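Local coordinates for novel protein similar to vertebrate potassium voltage-gated channel, subfamily H (Eag-related) family (Danio rerio, PDB 3UKN) that probably forms the pore of a voltage-gated delayed-rectifier potassium channel, of which this chain is the intracellular C-linker and cyclic nucleotide-binding homology domain, at residues S47-I52 / D114-Y120. Residues are numbered along the deposited sequence; the frame is centred on the assembly and turned at random.
Sequences SVNNGI and DALQAIY
Asn49 puts its side-chain amide against the backbone of Ala115 and Gln117 and the hydroxyl of Tyr120. Its CG stands anti to the backbone N (chi1 176°), which carries the amide across to the 114-120 segment. There both ends of the amide are used. OD1 accepts from the backbone N of Gln117 at 2.7 Å and from OH of Tyr120 at 2.9 Å. Both donors lie in the carbonyl plane, each on a lone pair. ND2 of Asn49 gives an almost straight bond to O of Ala115, at 2.8 Å and 171°. That oxygen lies in the plane of the Asn49 amide, although ND2 sits above the Ala115 carbonyl plane.

The Tyr120 and Asn49 side chains cross at about a right angle, with the ring and amide planes 68° apart. OD1 of Asn49 sits at the ring edge, in its plane. OH of Tyr120 also meets CG2 of Ile52 at 3.6 Å, and CG1 of Val48 approaches the ring obliquely. Ile52 reaches over with CD1, which packs 3.8 Å from CB of Gln117. Gln117 bends at chi2, and its NE2 donates to a water that also bonds O of Ala115. A second water lies between OG of Ser47 and OD2 of Asp114 and probably links them. OG of Ser47 also accepts from N of Asn50, an ST motif within the loop.

The contact joins the loop after helix 32-45 to the residues leading into strand 118-122 and to the first residues of that strand, in the cyclic nucleotide-binding homology domain. Backbone bonds from Val48 and Asn49 to Phe108 and Leu109 hold the same loop to strand 108-110. Three direct bonds grip one buried amide. They fix which way round it lies and pair its polar atoms with main chain and a tyrosine hydroxyl.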
loop_
_atom_site.group_PDB
_atom_site.type_symbol
_atom_site.label_atom_id
_atom_site.label_comp_id
_atom_site.label_asym_id
_atom_site.label_seq_id
_atom_site.Cartn_x
_atom_site.Cartn_y
_atom_site.Cartn_z
ATOM N N SER B 47 -4.531 13.720 4.734
ATOM C CA SER B 47 -5.914 13.232 4.754
ATOM C C SER B 47 -5.899 11.708 4.894
ATOM O O SER B 47 -4.971 11.040 4.435
ATOM C CB SER B 47 -6.681 13.637 3.494
ATOM O OG SER B 47 -6.215 12.913 2.371
ATOM N N VAL B 48 -6.914 11.141 5.528
ATOM C CA VAL B 48 -6.983 9.692 5.571
ATOM C C VAL B 48 -7.079 9.125 4.172
ATOM O O VAL B 48 -6.443 8.123 3.869
ATOM C CB VAL B 48 -8.153 9.182 6.396
ATOM C CG1 VAL B 48 -8.354 7.681 6.144
ATOM C CG2 VAL B 48 -7.891 9.465 7.856
ATOM N N ASN B 49 -7.872 9.768 3.322
ATOM C CA ASN B 49 -8.097 9.275 1.966
ATOM C C ASN B 49 -6.787 9.028 1.236
ATOM O O ASN B 49 -6.641 8.018 0.564
ATOM C CB ASN B 49 -8.993 10.229 1.164
ATOM C CG ASN B 49 -9.159 9.792 -0.285
ATOM O OD1 ASN B 49 -9.787 8.778 -0.572
ATOM N ND2 ASN B 49 -8.596 10.560 -1.202
ATOM N N ASN B 50 -5.826 9.937 1.384
ATOM C CA ASN B 50 -4.540 9.775 0.719
ATOM C C ASN B 50 -3.552 8.876 1.458
ATOM O O ASN B 50 -2.506 8.513 0.906
ATOM C CB ASN B 50 -3.903 11.141 0.414
ATOM C CG ASN B 50 -4.557 11.833 -0.770
ATOM O OD1 ASN B 50 -5.567 11.363 -1.294
ATOM N ND2 ASN B 50 -3.987 12.951 -1.195
ATOM N N GLY B 51 -3.861 8.515 2.700
ATOM C CA GLY B 51 -2.952 7.687 3.468
ATOM C C GLY B 51 -3.468 6.303 3.836
ATOM O O GLY B 51 -2.961 5.672 4.784
ATOM N N ILE B 52 -4.461 5.810 3.097
ATOM C CA ILE B 52 -5.086 4.533 3.450
ATOM C C ILE B 52 -4.134 3.336 3.394
ATOM O O ILE B 52 -3.153 3.318 2.643
ATOM C CB ILE B 52 -6.345 4.225 2.597
ATOM C CG1 ILE B 52 -5.961 3.727 1.207
ATOM C CG2 ILE B 52 -7.263 5.434 2.519
ATOM C CD1 ILE B 52 -7.165 3.426 0.321
ATOM N N ASP B 114 -9.130 15.870 -4.341
ATOM C CA ASP B 114 -8.360 14.631 -4.323
ATOM C C ASP B 114 -9.098 13.532 -5.092
ATOM O O ASP B 114 -10.310 13.629 -5.331
ATOM C CB ASP B 114 -8.038 14.182 -2.885
ATOM C CG ASP B 114 -6.870 14.960 -2.271
ATOM O OD1 ASP B 114 -6.139 15.634 -3.031
ATOM O OD2 ASP B 114 -6.672 14.892 -1.035
ATOM N N ALA B 115 -8.362 12.504 -5.509
ATOM C CA ALA B 115 -8.993 11.329 -6.071
ATOM C C ALA B 115 -9.478 10.432 -4.931
ATOM O O ALA B 115 -8.727 10.148 -3.996
ATOM C CB ALA B 115 -8.034 10.585 -6.963
ATOM N N LEU B 116 -10.734 10.003 -5.006
ATOM C CA LEU B 116 -11.297 9.114 -4.003
ATOM C C LEU B 116 -10.556 7.775 -4.023
ATOM O O LEU B 116 -10.410 7.158 -5.078
ATOM C CB LEU B 116 -12.792 8.913 -4.259
ATOM C CG LEU B 116 -13.563 8.150 -3.175
ATOM C CD1 LEU B 116 -13.581 8.908 -1.830
ATOM C CD2 LEU B 116 -14.973 7.827 -3.654
ATOM N N GLN B 117 -10.086 7.326 -2.866
ATOM C CA GLN B 117 -9.326 6.080 -2.811
ATOM C C GLN B 117 -10.146 4.937 -2.218
ATOM O O GLN B 117 -9.772 3.777 -2.310
ATOM C CB GLN B 117 -8.061 6.275 -1.972
ATOM C CG GLN B 117 -7.100 7.339 -2.488
ATOM C CD GLN B 117 -6.351 6.887 -3.714
ATOM O OE1 GLN B 117 -6.159 5.687 -3.929
ATOM N NE2 GLN B 117 -5.941 7.842 -4.548
ATOM N N ALA B 118 -11.266 5.274 -1.599
ATOM C CA ALA B 118 -12.050 4.289 -0.865
ATOM C C ALA B 118 -13.466 4.792 -0.638
ATOM O O ALA B 118 -13.745 5.981 -0.801
ATOM C CB ALA B 118 -11.392 4.014 0.494
ATOM N N ILE B 119 -14.354 3.881 -0.236
ATOM C CA ILE B 119 -15.606 4.288 0.392
ATOM C C ILE B 119 -15.441 4.069 1.884
ATOM O O ILE B 119 -14.765 3.129 2.305
ATOM C CB ILE B 119 -16.825 3.500 -0.136
ATOM C CG1 ILE B 119 -16.700 2.025 0.182
ATOM C CG2 ILE B 119 -16.945 3.652 -1.634
ATOM C CD1 ILE B 119 -17.822 1.199 -0.441
ATOM N N TYR B 120 -16.039 4.953 2.674
ATOM C CA TYR B 120 -15.858 4.955 4.126
ATOM C C TYR B 120 -17.197 4.811 4.849
ATOM O O TYR B 120 -18.236 5.268 4.371
ATOM C CB TYR B 120 -15.170 6.251 4.571
ATOM C CG TYR B 120 -13.882 6.507 3.852
ATOM C CD1 TYR B 120 -12.674 6.106 4.401
ATOM C CD2 TYR B 120 -13.870 7.135 2.615
ATOM C CE1 TYR B 120 -11.475 6.330 3.739
ATOM C CE2 TYR B 120 -12.691 7.355 1.939
ATOM C CZ TYR B 120 -11.488 6.955 2.505
ATOM O OH TYR B 120 -10.298 7.168 1.830
HETATM O O HOH W 1 -4.593 14.952 1.320
HETATM O O HOH W 2 -5.764 10.889 -3.659
#